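Local coordinates for protein replicative DNA helicase (Mycobacterium tuberculosis, PDB 2R5U) that forms a homohexameric ring that probably travels ahead of the replisome as an ATP-dependent 5'-3' helicase, this chain being its N-terminal domain, at residues 86-91 and 101-106. Numbering follows the deposited sequence.
Sequences TVAAEL and GGAPYL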
loop_
_atom_site.group_PDB
_atom_site.type_symbol
_atom_site.label_atom_id
_atom_site.label_comp_id
_atom_site.label_asym_id
_atom_site.label_seq_id
_atom_site.Cartn_x
_atom_site.Cartn_y
_atom_site.Cartn_z
ATOM N N THR B 86 -22.663 -10.956 30.290
ATOM C CA THR B 86 -21.877 -9.735 30.077
ATOM C C THR B 86 -20.665 -9.976 29.142
ATOM O O THR B 86 -20.261 -9.080 28.387
ATOM C CB THR B 86 -21.398 -9.092 31.382
ATOM O OG1 THR B 86 -20.563 -10.025 32.104
ATOM C CG2 THR B 86 -22.594 -8.646 32.252
ATOM N N VAL B 87 -20.136 -11.198 29.168
ATOM C CA VAL B 87 -19.006 -11.590 28.319
ATOM C C VAL B 87 -19.428 -11.826 26.854
ATOM O O VAL B 87 -18.729 -11.390 25.941
ATOM C CB VAL B 87 -18.226 -12.808 28.898
ATOM C CG1 VAL B 87 -17.158 -13.327 27.874
ATOM C CG2 VAL B 87 -17.542 -12.443 30.199
ATOM N N ALA B 88 -20.550 -12.517 26.629
ATOM C CA ALA B 88 -21.111 -12.682 25.283
ATOM C C ALA B 88 -21.392 -11.335 24.605
ATOM O O ALA B 88 -21.208 -11.186 23.382
ATOM C CB ALA B 88 -22.395 -13.550 25.306
ATOM N N ALA B 89 -21.832 -10.362 25.401
ATOM C CA ALA B 89 -22.096 -9.024 24.892
ATOM C C ALA B 89 -20.803 -8.259 24.594
ATOM O O ALA B 89 -20.742 -7.523 23.611
ATOM C CB ALA B 89 -22.986 -8.239 25.871
ATOM N N GLU B 90 -19.790 -8.402 25.450
ATOM C CA GLU B 90 -18.478 -7.816 25.189
ATOM C C GLU B 90 -17.859 -8.421 23.916
ATOM O O GLU B 90 -17.362 -7.680 23.065
ATOM C CB GLU B 90 -17.545 -7.953 26.410
ATOM C CG GLU B 90 -16.086 -7.534 26.160
ATOM C CD GLU B 90 -15.909 -6.047 25.885
ATOM O OE1 GLU B 90 -16.612 -5.243 26.529
ATOM O OE2 GLU B 90 -15.059 -5.682 25.028
ATOM N N LEU B 91 -17.939 -9.743 23.763
ATOM C CA LEU B 91 -17.514 -10.416 22.514
ATOM C C LEU B 91 -18.290 -9.964 21.275
ATOM O O LEU B 91 -17.695 -9.712 20.226
ATOM C CB LEU B 91 -17.572 -11.948 22.657
ATOM C CG LEU B 91 -16.542 -12.590 23.605
ATOM C CD1 LEU B 91 -17.004 -13.992 23.955
ATOM C CD2 LEU B 91 -15.136 -12.608 23.040
ATOM N N GLY B 101 -18.550 -19.322 18.438
ATOM C CA GLY B 101 -19.719 -20.197 18.539
ATOM C C GLY B 101 -20.761 -19.761 19.557
ATOM O O GLY B 101 -21.510 -20.591 20.090
ATOM N N GLY B 102 -20.794 -18.464 19.855
ATOM C CA GLY B 102 -21.893 -17.886 20.627
ATOM C C GLY B 102 -21.890 -18.215 22.100
ATOM O O GLY B 102 -20.966 -18.868 22.604
ATOM N N ALA B 103 -22.934 -17.760 22.801
ATOM C CA ALA B 103 -23.071 -18.019 24.229
ATOM C C ALA B 103 -23.071 -19.506 24.571
ATOM O O ALA B 103 -22.589 -19.870 25.651
ATOM C CB ALA B 103 -24.325 -17.323 24.817
ATOM N N PRO B 104 -23.591 -20.377 23.665
ATOM C CA PRO B 104 -23.529 -21.816 23.973
ATOM C C PRO B 104 -22.087 -22.276 24.225
ATOM O O PRO B 104 -21.857 -23.131 25.073
ATOM C CB PRO B 104 -24.068 -22.473 22.695
ATOM C CG PRO B 104 -24.934 -21.437 22.076
ATOM C CD PRO B 104 -24.243 -20.142 22.358
ATOM N N TYR B 105 -21.127 -21.691 23.515
ATOM C CA TYR B 105 -19.723 -22.016 23.768
ATOM C C TYR B 105 -19.276 -21.614 25.179
ATOM O O TYR B 105 -18.574 -22.371 25.851
ATOM C CB TYR B 105 -18.826 -21.379 22.718
ATOM C CG TYR B 105 -17.388 -21.707 22.944
ATOM C CD1 TYR B 105 -16.453 -20.698 23.164
ATOM C CD2 TYR B 105 -16.963 -23.032 22.975
ATOM C CE1 TYR B 105 -15.121 -21.003 23.380
ATOM C CE2 TYR B 105 -15.634 -23.348 23.204
ATOM C CZ TYR B 105 -14.726 -22.322 23.397
ATOM O OH TYR B 105 -13.417 -22.625 23.629
ATOM N N LEU B 106 -19.680 -20.421 25.620
ATOM C CA LEU B 106 -19.409 -19.980 26.991
ATOM C C LEU B 106 -20.020 -20.909 28.033
ATOM O O LEU B 106 -19.396 -21.185 29.058
ATOM C CB LEU B 106 -19.874 -18.534 27.219
ATOM C CG LEU B 106 -19.344 -17.462 26.264
ATOM C CD1 LEU B 106 -19.912 -16.120 26.713
ATOM C CD2 LEU B 106 -17.812 -17.449 26.265
#
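Leu106 packs against Val87, Ala88 and Leu91 in a wholly apolar helix-helix contact, buried within the globular, all-helical part of the DnaB N-terminal domain. It joins helix 84-93 to the N-terminal part of helix 102-111, and the chain between them runs through the short helix 97-100. That helix ends in a Schellman motif with Gly101, at positive phi, as its C-prime residue, and the chain then turns back, leaving the two segment axes at 133°, nearer antiparallel than parallel. Packing here illustrates how one branched side chain can engage three residues on one face of a neighbouring helix. With CG anti to its own carbonyl carbon (chi1 -55°), Leu106 is aimed at helix 84-93, and its two methyls reach residues one turn apart. CD2 meets Leu91 CD1 at 4.2 Å, while CD1 lies 4.1 Å from Val87 CG1, the branch that is anti to the Val87 backbone N. Beside this leucine the backbones come closest, at Ala88 and Ala103, whose CA atoms are 5.8 Å apart, and the Ala88 methyl points at the flank of the Ala103 methyl, CB to CB at 4.3 Å. Leu97 covers Ala88 and Leu91 from helix 97-100, and Leu75 of helix 63-77 backs Val87. The tightest approach belongs to the methyl CD1 of Leu106, which sits 3.8 Å from Ala88 CB and 3.7 Å from the backbone N of Ala88.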